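Polyhedrin (Antheraea mylitta cypovirus 4, PDB 5A9C) forms the crystalline protein matrix of cypovirus occlusion bodies (polyhedra), which probably shelters virus particles outside the insect host. Local coordinates at residues Glu98-His103 / Thr145-Ala150; Arg94-Ala99 / Pro118-Gly123; Val40-Gln45 / Met80-Ser85; Asp60-Phe65 / Asn173-Asn178; Lys52-Val57 / Arg69-Gly74. One frame throughout, in Å; residues are numbered along the deposited sequence.

Contact 1: Glu98-His103 / Thr145-Ala150; sequences EATNMH and TVKVLA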
# COMPACT_ATOMS: atom_id res chain seq x y z
N GLU A 98 4.76 -14.45 -11.22
CA GLU A 98 6.05 -15.12 -11.11
C GLU A 98 6.34 -15.49 -9.66
O GLU A 98 5.89 -14.82 -8.73
CB GLU A 98 7.18 -14.28 -11.72
CG GLU A 98 7.69 -13.14 -10.87
CD GLU A 98 8.80 -12.36 -11.56
OE1 GLU A 98 9.09 -12.65 -12.73
OE2 GLU A 98 9.38 -11.45 -10.92
N ALA A 99 7.07 -16.58 -9.49
CA ALA A 99 7.52 -17.01 -8.17
C ALA A 99 8.94 -16.51 -7.97
O ALA A 99 9.87 -16.97 -8.63
CB ALA A 99 7.46 -18.51 -8.04
N THR A 100 9.10 -15.55 -7.07
CA THR A 100 10.41 -14.97 -6.79
C THR A 100 11.02 -15.65 -5.57
O THR A 100 10.41 -16.55 -4.99
CB THR A 100 10.29 -13.45 -6.57
OG1 THR A 100 9.08 -13.16 -5.87
CG2 THR A 100 10.26 -12.71 -7.91
N ASN A 101 12.22 -15.24 -5.18
CA ASN A 101 12.85 -15.81 -4.00
C ASN A 101 12.35 -15.15 -2.73
O ASN A 101 11.44 -14.33 -2.77
CB ASN A 101 14.39 -15.78 -4.10
CG ASN A 101 14.96 -14.38 -3.93
OD1 ASN A 101 14.25 -13.42 -3.63
ND2 ASN A 101 16.28 -14.27 -4.09
N MET A 102 12.94 -15.52 -1.59
CA MET A 102 12.44 -15.04 -0.31
C MET A 102 12.44 -13.51 -0.21
O MET A 102 11.71 -12.93 0.59
CB MET A 102 13.25 -15.64 0.85
CG MET A 102 14.66 -15.11 0.97
SD MET A 102 15.56 -15.84 2.36
CE MET A 102 15.59 -17.56 1.87
N HIS A 103 13.27 -12.87 -1.04
CA HIS A 103 13.41 -11.42 -1.00
C HIS A 103 12.54 -10.72 -2.04
O HIS A 103 12.50 -9.49 -2.10
CB HIS A 103 14.88 -11.02 -1.20
CG HIS A 103 15.81 -11.64 -0.20
ND1 HIS A 103 16.06 -11.09 1.03
CD2 HIS A 103 16.54 -12.78 -0.26
CE1 HIS A 103 16.91 -11.86 1.69
NE2 HIS A 103 17.22 -12.89 0.93
N THR A 145 8.34 -16.64 -3.04
CA THR A 145 7.31 -15.63 -2.86
C THR A 145 6.51 -15.50 -4.15
O THR A 145 6.92 -16.02 -5.19
CB THR A 145 7.89 -14.26 -2.45
OG1 THR A 145 9.00 -13.94 -3.29
CG2 THR A 145 8.33 -14.28 -0.99
N VAL A 146 5.37 -14.82 -4.09
CA VAL A 146 4.50 -14.71 -5.25
C VAL A 146 4.21 -13.26 -5.63
O VAL A 146 3.89 -12.43 -4.78
CB VAL A 146 3.16 -15.45 -5.01
CG1 VAL A 146 2.23 -15.23 -6.19
CG2 VAL A 146 3.40 -16.93 -4.77
N LYS A 147 4.32 -12.96 -6.92
CA LYS A 147 4.01 -11.64 -7.45
C LYS A 147 2.94 -11.77 -8.52
O LYS A 147 3.03 -12.64 -9.38
CB LYS A 147 5.26 -11.00 -8.06
CG LYS A 147 6.31 -10.59 -7.04
CD LYS A 147 7.64 -10.28 -7.72
CE LYS A 147 7.50 -9.25 -8.82
NZ LYS A 147 8.78 -9.09 -9.58
N VAL A 148 1.93 -10.92 -8.45
CA VAL A 148 0.87 -10.92 -9.45
C VAL A 148 0.60 -9.51 -9.97
O VAL A 148 0.59 -8.55 -9.19
CB VAL A 148 -0.45 -11.51 -8.91
CG1 VAL A 148 -1.51 -11.54 -10.00
CG2 VAL A 148 -0.21 -12.90 -8.34
N LEU A 149 0.41 -9.39 -11.27
CA LEU A 149 -0.00 -8.14 -11.89
C LEU A 149 -1.24 -8.34 -12.76
O LEU A 149 -1.26 -9.22 -13.62
CB LEU A 149 1.12 -7.55 -12.74
CG LEU A 149 0.71 -6.35 -13.60
CD1 LEU A 149 0.31 -5.17 -12.73
CD2 LEU A 149 1.82 -5.95 -14.55
N ALA A 150 -2.26 -7.53 -12.52
CA ALA A 150 -3.45 -7.55 -13.36
C ALA A 150 -3.93 -6.12 -13.61
O ALA A 150 -4.03 -5.33 -12.67
CB ALA A 150 -4.55 -8.38 -12.72
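Thr100 and Thr145 both turn OG1 into the crowded position between backbone N and carbonyl carbon (chi1 37° and 47°), and on one face of the sheet the two OG1 atoms meet at 2.7 Å. Thr100 donates to Thr145, whose OG1 passes its own proton to Asn101 O at 2.5 Å. That relay ties the end of strand 96-100 to the start of strand 145-151. On the same face Lys147 is extended to CD and then bends (chi3 55°). Its NZ ends 2.8 Å from Glu98 OE2, on the anti side of the carboxylate and out of its plane, the two side chains lying alongside and pointing the same way. Thr100 CG2 packs on Lys147 CD at 3.6 Å, crossing it at about a right angle. The strands pair antiparallel: Glu98 with Lys147 and Thr100 with Thr145 are hydrogen-bonded pairs, and Ala99 with Val146 is the non-hydrogen-bonded pair between them. Lys147 NZ also reaches Ala115 O, with Trp116 as a cation-pi partner, while Glu98 takes bonds from Asn106 and Gly117. Glu98 and Lys147 are both buried, so the pair, with its extra polar partners, is consistent with both groups being charged.

Contact 2: Arg94-Ala99 / Pro118-Gly123; sequences RARVEA and PHVICG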
# COMPACT_ATOMS: atom_id res chain seq x y z
N ARG A 94 -1.02 -8.48 -20.70
CA ARG A 94 -0.11 -7.99 -19.67
C ARG A 94 -0.27 -8.70 -18.33
O ARG A 94 0.55 -8.52 -17.43
CB ARG A 94 -0.26 -6.47 -19.50
CG ARG A 94 0.28 -5.66 -20.67
CD ARG A 94 0.17 -4.17 -20.42
NE ARG A 94 0.69 -3.38 -21.53
CZ ARG A 94 -0.04 -3.00 -22.58
NH1 ARG A 94 -1.32 -3.33 -22.65
NH2 ARG A 94 0.52 -2.28 -23.55
N ALA A 95 -1.33 -9.49 -18.19
CA ALA A 95 -1.54 -10.25 -16.96
C ALA A 95 -0.38 -11.22 -16.75
O ALA A 95 0.05 -11.89 -17.69
CB ALA A 95 -2.86 -11.00 -17.01
N ARG A 96 0.12 -11.30 -15.52
CA ARG A 96 1.31 -12.12 -15.27
C ARG A 96 1.49 -12.53 -13.81
O ARG A 96 0.93 -11.92 -12.90
CB ARG A 96 2.56 -11.38 -15.74
CG ARG A 96 2.89 -10.16 -14.90
CD ARG A 96 3.93 -9.28 -15.56
NE ARG A 96 3.39 -8.59 -16.73
CZ ARG A 96 4.06 -7.67 -17.42
NH1 ARG A 96 5.29 -7.32 -17.05
NH2 ARG A 96 3.50 -7.08 -18.47
N VAL A 97 2.29 -13.57 -13.62
CA VAL A 97 2.62 -14.09 -12.31
C VAL A 97 4.07 -14.54 -12.35
O VAL A 97 4.57 -14.96 -13.39
CB VAL A 97 1.74 -15.32 -11.95
CG1 VAL A 97 2.12 -15.87 -10.57
CG2 VAL A 97 0.27 -14.96 -11.99
N GLU A 98 4.76 -14.45 -11.22
CA GLU A 98 6.05 -15.12 -11.11
C GLU A 98 6.34 -15.49 -9.66
O GLU A 98 5.89 -14.82 -8.73
CB GLU A 98 7.18 -14.28 -11.72
CG GLU A 98 7.69 -13.14 -10.87
CD GLU A 98 8.80 -12.36 -11.56
OE1 GLU A 98 9.09 -12.65 -12.73
OE2 GLU A 98 9.38 -11.45 -10.92
N ALA A 99 7.07 -16.58 -9.49
CA ALA A 99 7.52 -17.01 -8.17
C ALA A 99 8.94 -16.51 -7.97
O ALA A 99 9.87 -16.97 -8.63
CB ALA A 99 7.46 -18.51 -8.04
N PRO A 118 12.81 -12.94 -17.11
CA PRO A 118 12.78 -13.30 -18.53
C PRO A 118 11.80 -14.44 -18.84
O PRO A 118 11.43 -14.61 -20.00
CB PRO A 118 14.22 -13.75 -18.81
CG PRO A 118 14.78 -14.12 -17.47
CD PRO A 118 14.13 -13.19 -16.50
N HIS A 119 11.39 -15.20 -17.83
CA HIS A 119 10.45 -16.29 -18.04
C HIS A 119 9.18 -16.12 -17.21
O HIS A 119 8.60 -17.09 -16.73
CB HIS A 119 11.10 -17.64 -17.72
CG HIS A 119 12.44 -17.84 -18.36
ND1 HIS A 119 12.59 -18.26 -19.66
CD2 HIS A 119 13.69 -17.66 -17.87
CE1 HIS A 119 13.88 -18.33 -19.95
NE2 HIS A 119 14.57 -17.97 -18.88
N VAL A 120 8.76 -14.87 -17.04
CA VAL A 120 7.54 -14.56 -16.29
C VAL A 120 6.36 -15.37 -16.83
O VAL A 120 6.27 -15.63 -18.03
CB VAL A 120 7.22 -13.05 -16.34
CG1 VAL A 120 7.06 -12.58 -17.78
CG2 VAL A 120 5.96 -12.74 -15.53
N ILE A 121 5.47 -15.78 -15.93
CA ILE A 121 4.30 -16.57 -16.30
C ILE A 121 3.23 -15.69 -16.94
O ILE A 121 2.69 -14.79 -16.30
CB ILE A 121 3.72 -17.31 -15.08
CG1 ILE A 121 4.80 -18.18 -14.43
CG2 ILE A 121 2.52 -18.16 -15.49
CD1 ILE A 121 4.35 -18.87 -13.17
N CYS A 122 2.92 -15.97 -18.20
CA CYS A 122 1.98 -15.17 -18.97
C CYS A 122 1.55 -15.88 -20.25
O CYS A 122 1.82 -17.07 -20.43
CB CYS A 122 2.60 -13.80 -19.31
SG CYS A 122 4.13 -13.88 -20.30
N GLY A 123 0.88 -15.16 -21.14
CA GLY A 123 0.43 -15.74 -22.39
C GLY A 123 -0.49 -16.93 -22.17
O GLY A 123 -1.34 -16.91 -21.29
O HOH W 1 -0.25 -12.49 -20.25
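Arg96 passes at a slant across Val120 of the 118-123 loop. Its CB lies 3.5 Å from Ile121 O, and CB, CG and CD all touch Val120 CG2, CB closest at 3.7 Å, so the aliphatic part of the arginine rides over one valine branch. A bend at chi3 (71°) then takes NE back to its own chain, where it donates to Arg94 O at 2.9 Å. Next along the strand, Val97 and Ile121 form a single antiparallel hydrogen-bonded pair: Val97 N donates to Ile121 O at 3.0 Å, and Ile121 N to Val97 O at 2.8 Å. The carbonyl is also hemmed in by carbon, with Ile121 CB 3.0 Å from Val97 O and Val120 CG2 against the same oxygen. On the Ala95 side of this pair a water lies 2.6 Å from Ala95 O and accepts from Gly123 N at 3.0 Å, bridging the segments. Behind, Ile121 packs on Val136 and Val138, and Val97 on Val84 and Phe86. The loop therefore satisfies the outward N-H and C=O of Val97 on an outermost strand, and the arginine head is held by a carbonyl of its own chain and by the indole of Trp116, its cation-pi partner.

Contact 3: Val40-Gln45 / Met80-Ser85; sequences VVVFAQ and MGVIVS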
# COMPACT_ATOMS: atom_id res chain seq x y z
N VAL A 40 -9.12 -10.88 -8.45
CA VAL A 40 -8.01 -11.81 -8.55
C VAL A 40 -7.87 -12.54 -7.22
O VAL A 40 -7.89 -11.92 -6.16
CB VAL A 40 -6.69 -11.08 -8.88
CG1 VAL A 40 -5.51 -12.04 -8.78
CG2 VAL A 40 -6.77 -10.48 -10.27
N VAL A 41 -7.77 -13.86 -7.29
CA VAL A 41 -7.62 -14.66 -6.09
C VAL A 41 -6.42 -15.58 -6.20
O VAL A 41 -6.23 -16.27 -7.21
CB VAL A 41 -8.88 -15.50 -5.82
CG1 VAL A 41 -8.74 -16.24 -4.49
CG2 VAL A 41 -10.13 -14.62 -5.82
N VAL A 42 -5.61 -15.59 -5.15
CA VAL A 42 -4.49 -16.51 -5.05
C VAL A 42 -4.83 -17.59 -4.03
O VAL A 42 -4.94 -17.31 -2.83
CB VAL A 42 -3.20 -15.78 -4.63
CG1 VAL A 42 -2.03 -16.76 -4.57
CG2 VAL A 42 -2.90 -14.63 -5.58
N PHE A 43 -5.03 -18.81 -4.51
CA PHE A 43 -5.37 -19.93 -3.64
C PHE A 43 -4.11 -20.71 -3.30
O PHE A 43 -3.51 -21.33 -4.18
CB PHE A 43 -6.33 -20.90 -4.35
CG PHE A 43 -7.68 -20.32 -4.64
CD1 PHE A 43 -8.67 -20.30 -3.67
CD2 PHE A 43 -7.98 -19.83 -5.91
CE1 PHE A 43 -9.92 -19.80 -3.94
CE2 PHE A 43 -9.23 -19.32 -6.19
CZ PHE A 43 -10.21 -19.31 -5.20
N ALA A 44 -3.71 -20.70 -2.03
CA ALA A 44 -2.55 -21.46 -1.59
C ALA A 44 -2.96 -22.86 -1.13
O ALA A 44 -3.87 -23.00 -0.31
CB ALA A 44 -1.81 -20.73 -0.47
N GLN A 45 -2.29 -23.88 -1.65
CA GLN A 45 -2.58 -25.27 -1.29
C GLN A 45 -1.50 -25.83 -0.37
O GLN A 45 -0.31 -25.74 -0.66
CB GLN A 45 -2.67 -26.14 -2.55
CG GLN A 45 -2.76 -27.63 -2.25
CD GLN A 45 -2.49 -28.49 -3.47
OE1 GLN A 45 -1.84 -28.06 -4.41
NE2 GLN A 45 -2.99 -29.72 -3.44
N MET A 80 2.35 -25.99 -1.22
CA MET A 80 2.85 -26.77 -2.35
C MET A 80 2.83 -25.95 -3.63
O MET A 80 3.61 -26.19 -4.55
CB MET A 80 1.96 -28.01 -2.55
CG MET A 80 1.93 -28.96 -1.37
SD MET A 80 0.44 -29.98 -1.37
CE MET A 80 0.48 -30.66 -3.03
N GLY A 81 1.93 -24.97 -3.67
CA GLY A 81 1.74 -24.18 -4.87
C GLY A 81 0.53 -23.29 -4.71
O GLY A 81 -0.13 -23.31 -3.67
N VAL A 82 0.25 -22.49 -5.74
CA VAL A 82 -0.91 -21.62 -5.74
C VAL A 82 -1.71 -21.73 -7.03
O VAL A 82 -1.15 -22.01 -8.10
CB VAL A 82 -0.53 -20.13 -5.54
CG1 VAL A 82 -0.01 -19.90 -4.13
CG2 VAL A 82 0.49 -19.68 -6.58
N ILE A 83 -3.01 -21.54 -6.92
CA ILE A 83 -3.85 -21.36 -8.09
C ILE A 83 -4.16 -19.88 -8.15
O ILE A 83 -4.75 -19.33 -7.22
CB ILE A 83 -5.17 -22.15 -8.00
CG1 ILE A 83 -4.90 -23.66 -7.94
CG2 ILE A 83 -6.07 -21.83 -9.19
CD1 ILE A 83 -4.46 -24.15 -6.58
N VAL A 84 -3.74 -19.22 -9.22
CA VAL A 84 -4.01 -17.80 -9.38
C VAL A 84 -5.18 -17.62 -10.33
O VAL A 84 -5.12 -18.02 -11.49
CB VAL A 84 -2.77 -17.03 -9.89
CG1 VAL A 84 -3.08 -15.54 -9.95
CG2 VAL A 84 -1.58 -17.27 -8.98
N SER A 85 -6.25 -17.03 -9.81
CA SER A 85 -7.49 -16.86 -10.56
C SER A 85 -7.67 -15.40 -10.98
O SER A 85 -7.75 -14.51 -10.13
CB SER A 85 -8.67 -17.30 -9.70
OG SER A 85 -9.91 -17.08 -10.36
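Phe43 and Ile83 sit opposite each other on adjacent antiparallel strands, in a hydrogen-bonded pair whose Phe43 N to Ile83 O bond is 2.8 Å long and almost straight (177°). The Phe43 ring, with CG anti to its carbonyl carbon (chi1 -66°), leans over the neighbouring strand edge first: CD2 lies 3.5 Å from Ile83 O, and CE2 lies 4.1 Å from Ser85 CB. One ring face is covered by Val41 CG1, toward the rim. Val41 is itself paired with Ser85, whose N donates to Val41 O at 2.7 Å. On the other side of the sheet the alternate residues are valines and an alanine. Val42 CG1, anti to its backbone N (chi1 -179°), touches Val82 CG1 at 3.8 Å, while Ala44 and Val84 continue the apolar surface. At the strand end Met80 N donates to Gln45 O at 2.7 Å, and the two side chains cross obliquely, Met80 CE coming 3.6 Å from Gln45 NE2.

Outside this shell, strands 51-58 and 133-139 flank the pair, making it the middle of the six-stranded sheet. Tyr199 meets the Phe43 ring edge-to-face, Ile197 packs beside it, and Ser85 OG bonds to Ala198 O and Asn87 ND2. Val40 and Val42 instead press on Leu62 and Leu66 of the second sheet. On one face this strand pair thus contributes aliphatic side chains to the filling between the sheets of a beta-sandwich, and the other mixes aromatic packing with a buried hydroxyl satisfied by Asn87 on its own strand and by the Ala198 carbonyl.

Contact 4: Asp60-Phe65 / Asn173-Asn178; sequences DYLKVF and NIVCPN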
# COMPACT_ATOMS: atom_id res chain seq x y z
N ASP A 60 -9.16 -0.99 -11.16
CA ASP A 60 -8.26 -0.54 -12.22
C ASP A 60 -7.00 -1.40 -12.40
O ASP A 60 -6.68 -1.81 -13.52
CB ASP A 60 -7.87 0.92 -12.01
CG ASP A 60 -9.05 1.86 -12.15
OD1 ASP A 60 -9.69 1.84 -13.23
OD2 ASP A 60 -9.34 2.60 -11.20
N TYR A 61 -6.29 -1.64 -11.31
CA TYR A 61 -5.07 -2.44 -11.38
C TYR A 61 -4.73 -3.06 -10.03
O TYR A 61 -5.12 -2.55 -8.98
CB TYR A 61 -3.89 -1.60 -11.89
CG TYR A 61 -3.55 -0.44 -10.99
CD1 TYR A 61 -2.64 -0.59 -9.94
CD2 TYR A 61 -4.13 0.80 -11.18
CE1 TYR A 61 -2.33 0.48 -9.11
CE2 TYR A 61 -3.83 1.87 -10.36
CZ TYR A 61 -2.93 1.70 -9.32
OH TYR A 61 -2.63 2.76 -8.50
N LEU A 62 -4.01 -4.16 -10.08
CA LEU A 62 -3.60 -4.86 -8.87
C LEU A 62 -2.14 -5.26 -8.96
O LEU A 62 -1.73 -5.92 -9.92
CB LEU A 62 -4.47 -6.10 -8.66
CG LEU A 62 -4.05 -7.03 -7.52
CD1 LEU A 62 -4.29 -6.39 -6.17
CD2 LEU A 62 -4.80 -8.35 -7.63
N LYS A 63 -1.36 -4.84 -7.97
CA LYS A 63 0.02 -5.29 -7.82
C LYS A 63 0.15 -6.05 -6.51
O LYS A 63 -0.09 -5.49 -5.44
CB LYS A 63 0.98 -4.09 -7.83
CG LYS A 63 0.96 -3.28 -9.11
CD LYS A 63 1.83 -2.04 -8.99
CE LYS A 63 1.38 -1.18 -7.82
NZ LYS A 63 2.19 0.06 -7.68
N VAL A 64 0.51 -7.32 -6.59
CA VAL A 64 0.58 -8.15 -5.39
C VAL A 64 1.98 -8.70 -5.15
O VAL A 64 2.65 -9.16 -6.07
CB VAL A 64 -0.38 -9.35 -5.48
CG1 VAL A 64 -0.21 -10.27 -4.28
CG2 VAL A 64 -1.81 -8.87 -5.58
N PHE A 65 2.42 -8.63 -3.90
CA PHE A 65 3.59 -9.38 -3.45
C PHE A 65 3.25 -10.08 -2.15
O PHE A 65 3.04 -9.44 -1.12
CB PHE A 65 4.81 -8.48 -3.25
CG PHE A 65 5.98 -9.18 -2.60
CD1 PHE A 65 6.76 -10.07 -3.32
CD2 PHE A 65 6.29 -8.96 -1.27
CE1 PHE A 65 7.82 -10.73 -2.73
CE2 PHE A 65 7.36 -9.61 -0.67
CZ PHE A 65 8.13 -10.49 -1.40
N ASN A 173 -8.64 3.69 -7.51
CA ASN A 173 -8.25 2.29 -7.35
C ASN A 173 -8.00 1.87 -5.91
O ASN A 173 -6.86 1.88 -5.43
CB ASN A 173 -7.03 1.98 -8.22
CG ASN A 173 -6.71 0.50 -8.26
OD1 ASN A 173 -7.47 -0.30 -8.83
ND2 ASN A 173 -5.59 0.12 -7.66
N ILE A 174 -9.07 1.48 -5.21
CA ILE A 174 -8.95 0.95 -3.86
C ILE A 174 -8.99 -0.57 -3.90
O ILE A 174 -10.04 -1.17 -4.14
CB ILE A 174 -10.09 1.46 -2.95
CG1 ILE A 174 -10.01 2.98 -2.78
CG2 ILE A 174 -10.04 0.77 -1.60
CD1 ILE A 174 -11.08 3.55 -1.86
N VAL A 175 -7.84 -1.20 -3.67
CA VAL A 175 -7.75 -2.65 -3.63
C VAL A 175 -8.28 -3.17 -2.29
O VAL A 175 -7.83 -2.75 -1.23
CB VAL A 175 -6.30 -3.14 -3.83
CG1 VAL A 175 -6.22 -4.65 -3.68
CG2 VAL A 175 -5.78 -2.71 -5.19
N CYS A 176 -9.24 -4.09 -2.36
CA CYS A 176 -9.85 -4.64 -1.16
C CYS A 176 -9.49 -6.11 -1.00
O CYS A 176 -10.10 -6.98 -1.62
CB CYS A 176 -11.37 -4.48 -1.21
SG CYS A 176 -11.89 -2.78 -1.45
N PRO A 177 -8.49 -6.39 -0.15
CA PRO A 177 -8.01 -7.75 0.11
C PRO A 177 -8.76 -8.45 1.23
O PRO A 177 -9.13 -7.81 2.22
CB PRO A 177 -6.55 -7.53 0.55
CG PRO A 177 -6.27 -6.06 0.35
CD PRO A 177 -7.59 -5.39 0.44
N ASN A 178 -9.00 -9.74 1.06
CA ASN A 178 -9.45 -10.60 2.15
C ASN A 178 -8.64 -11.88 2.18
O ASN A 178 -8.29 -12.44 1.13
CB ASN A 178 -10.94 -10.91 2.04
CG ASN A 178 -11.79 -9.92 2.80
OD1 ASN A 178 -11.83 -9.93 4.03
ND2 ASN A 178 -12.48 -9.05 2.06
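Asn173 spends both ends of its side-chain amide on the start of strand 61-66. Among the hydrogen bonds, OD1 accepts twice, from Asp60 N at 3.0 Å and from Tyr61 N at 3.1 Å. Both donors approach from the same face of the amide plane, the Asp60 one moderately tilted and the Tyr61 one well above it (56°). ND2 returns a bond to Tyr61 O at 3.0 Å. With CG anti to the backbone N (chi1 -171°), the amide extends from the end of helix 165-172 to meet the strand.

The second kind of contact is a stack: ND2 sits 3.4 Å above the centre of the Tyr61 ring, and the amide and ring planes are only 21° apart. The apolar side-chain contact is that of Leu62 with Val175, which cross at about a right angle with Leu62 CD1 3.6 Å from Val175 CG1.

Ionic and subunit contacts lie just outside. Asp60 pairs with Arg160, and Asn173 O takes a bond from Lys63 of the third subunit. One buried asparagine amide thus satisfies both the N-H and the C=O of Tyr61, doing for the strand what a backbone partner would, while its flat group gains the aromatic face as well.

Contact 5: Lys52-Val57 / Arg69-Gly74; sequences KAFDYV and RELLEG. Residue 74 of segment 69-74 comes from a tag, linker or insertion.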
# COMPACT_ATOMS: atom_id res chain seq x y z
N LYS A 52 -5.48 -21.60 1.74
CA LYS A 52 -5.66 -20.22 2.16
C LYS A 52 -5.79 -19.34 0.93
O LYS A 52 -4.99 -19.44 -0.00
CB LYS A 52 -4.52 -19.74 3.05
CG LYS A 52 -4.75 -18.34 3.60
CD LYS A 52 -3.96 -18.09 4.88
CE LYS A 52 -2.46 -18.04 4.64
NZ LYS A 52 -1.71 -17.79 5.91
N ALA A 53 -6.80 -18.48 0.92
CA ALA A 53 -7.07 -17.65 -0.24
C ALA A 53 -6.78 -16.18 0.03
O ALA A 53 -7.17 -15.64 1.07
CB ALA A 53 -8.51 -17.82 -0.70
N PHE A 54 -6.06 -15.55 -0.89
CA PHE A 54 -5.88 -14.10 -0.88
C PHE A 54 -6.74 -13.51 -1.98
O PHE A 54 -6.41 -13.60 -3.16
CB PHE A 54 -4.40 -13.75 -1.07
CG PHE A 54 -3.50 -14.35 -0.03
CD1 PHE A 54 -3.02 -15.64 -0.18
CD2 PHE A 54 -3.17 -13.64 1.11
CE1 PHE A 54 -2.20 -16.20 0.79
CE2 PHE A 54 -2.35 -14.20 2.08
CZ PHE A 54 -1.87 -15.48 1.91
N ASP A 55 -7.86 -12.92 -1.57
CA ASP A 55 -8.92 -12.50 -2.49
C ASP A 55 -8.93 -10.98 -2.66
O ASP A 55 -9.23 -10.25 -1.71
CB ASP A 55 -10.26 -12.97 -1.93
CG ASP A 55 -11.40 -12.82 -2.91
OD1 ASP A 55 -11.25 -12.09 -3.91
OD2 ASP A 55 -12.45 -13.43 -2.66
N TYR A 56 -8.62 -10.52 -3.86
CA TYR A 56 -8.53 -9.09 -4.14
C TYR A 56 -9.62 -8.63 -5.10
O TYR A 56 -9.78 -9.20 -6.17
CB TYR A 56 -7.16 -8.73 -4.74
CG TYR A 56 -5.97 -9.19 -3.92
CD1 TYR A 56 -5.42 -10.45 -4.12
CD2 TYR A 56 -5.40 -8.37 -2.97
CE1 TYR A 56 -4.34 -10.88 -3.39
CE2 TYR A 56 -4.31 -8.78 -2.22
CZ TYR A 56 -3.78 -10.04 -2.44
OH TYR A 56 -2.70 -10.47 -1.70
N VAL A 57 -10.36 -7.60 -4.70
CA VAL A 57 -11.25 -6.92 -5.64
C VAL A 57 -10.76 -5.48 -5.83
O VAL A 57 -10.35 -4.83 -4.87
CB VAL A 57 -12.73 -6.95 -5.19
CG1 VAL A 57 -13.21 -8.39 -5.10
CG2 VAL A 57 -12.92 -6.24 -3.86
N ARG A 69 6.18 -15.29 4.84
CA ARG A 69 5.49 -15.48 6.11
C ARG A 69 3.97 -15.42 5.93
O ARG A 69 3.23 -16.13 6.61
CB ARG A 69 5.98 -14.48 7.17
CG ARG A 69 5.61 -13.03 6.91
CD ARG A 69 6.50 -12.07 7.68
NE ARG A 69 7.82 -11.93 7.06
CZ ARG A 69 8.27 -10.82 6.49
NH1 ARG A 69 7.50 -9.73 6.45
NH2 ARG A 69 9.48 -10.78 5.96
N GLU A 70 3.52 -14.59 5.00
CA GLU A 70 2.10 -14.52 4.66
C GLU A 70 1.62 -15.84 4.05
O GLU A 70 0.47 -16.24 4.23
CB GLU A 70 1.83 -13.38 3.67
CG GLU A 70 1.96 -11.99 4.26
CD GLU A 70 1.67 -10.91 3.23
OE1 GLU A 70 2.38 -10.86 2.20
OE2 GLU A 70 0.74 -10.11 3.45
N LEU A 71 2.51 -16.51 3.33
CA LEU A 71 2.16 -17.73 2.61
C LEU A 71 2.10 -18.95 3.52
O LEU A 71 1.59 -20.00 3.12
CB LEU A 71 3.15 -17.97 1.46
CG LEU A 71 3.04 -17.08 0.23
CD1 LEU A 71 4.21 -17.30 -0.71
CD2 LEU A 71 1.72 -17.34 -0.50
N LEU A 72 2.63 -18.82 4.73
CA LEU A 72 2.65 -19.94 5.66
C LEU A 72 1.25 -20.30 6.16
O LEU A 72 0.40 -19.43 6.33
CB LEU A 72 3.55 -19.64 6.86
CG LEU A 72 5.06 -19.65 6.64
CD1 LEU A 72 5.78 -19.15 7.89
CD2 LEU A 72 5.55 -21.04 6.27
N GLU A 73 1.04 -21.59 6.40
CA GLU A 73 -0.17 -22.08 7.03
C GLU A 73 -0.10 -21.83 8.54
O GLU A 73 0.99 -21.60 9.08
CB GLU A 73 -0.33 -23.57 6.75
CG GLU A 73 -1.56 -24.22 7.37
CD GLU A 73 -1.70 -25.67 6.97
OE1 GLU A 73 -0.73 -26.44 7.15
OE2 GLU A 73 -2.79 -26.05 6.49
N GLY A 74 -1.24 -21.87 9.21
CA GLY A 74 -1.27 -21.68 10.65
C GLY A 74 -0.30 -22.60 11.37
O GLY A 74 0.37 -22.19 12.32
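Lys52 stretches from strand 51-58 into the turn at 69-72. Its chain runs out with CG anti to the backbone N and bends at CE (chi3 68°); beyond it NZ lies between two carbonyls, 2.7 Å from Leu72 O and 3.2 Å from Glu70 O. Arg69-Leu71 have helical backbone angles, Leu72 leaves them, and both oxygens point to the one ammonium. Ala53 looks to the other side of the sheet, onto Phe43. Phe54 comes back to the turn, its CG anti to the carbonyl carbon (chi1 -58°). The ring meets the turn by its edge, with CZ 3.4 Å from Glu70 O, which lies in the ring plane, so that a single carbonyl receives both the lysine and the aromatic rim. Phe54 CE1 is 4.3 Å from Leu71 CD2. Asp55 again points the other way, to Arg39 and Tyr191, and Tyr56 returns to pack on Leu62, Val64 and Leu66. Leu71 O is held separately by Tyr46 OH. This alternation is that of a strand in a beta-sandwich: Phe54 and Tyr56 face the opposing sheet, and at its start Lys52 fastens the loop leading from strand 61-66 in one sheet to strand 81-87 in the other.

Contacts 1 and 2 share strand 96-100, their centres about 10 Å apart. Contact 4 joins contact 1 through strand 61-66, on the other edge of that three-stranded sheet. Contact 3 and the 52-57 strand of contact 5 belong to the six-stranded sheet, which strand 176-182 of contact 4 also joins, so contact 4 spans both sheets. Ala44 N probably bonds to Lys52 O at 2.7 Å. Between the sheets, Val148 of contact 1 touches Val40, Val42 and Val84 of contact 3, and Val40 CB lies 3.5 Å from Leu62 CD2 of contact 4. Contacts 1 and 4 reach neighbouring subunits, Met102 O meeting Asn178 of the second subunit, consistent with a trimeric building block.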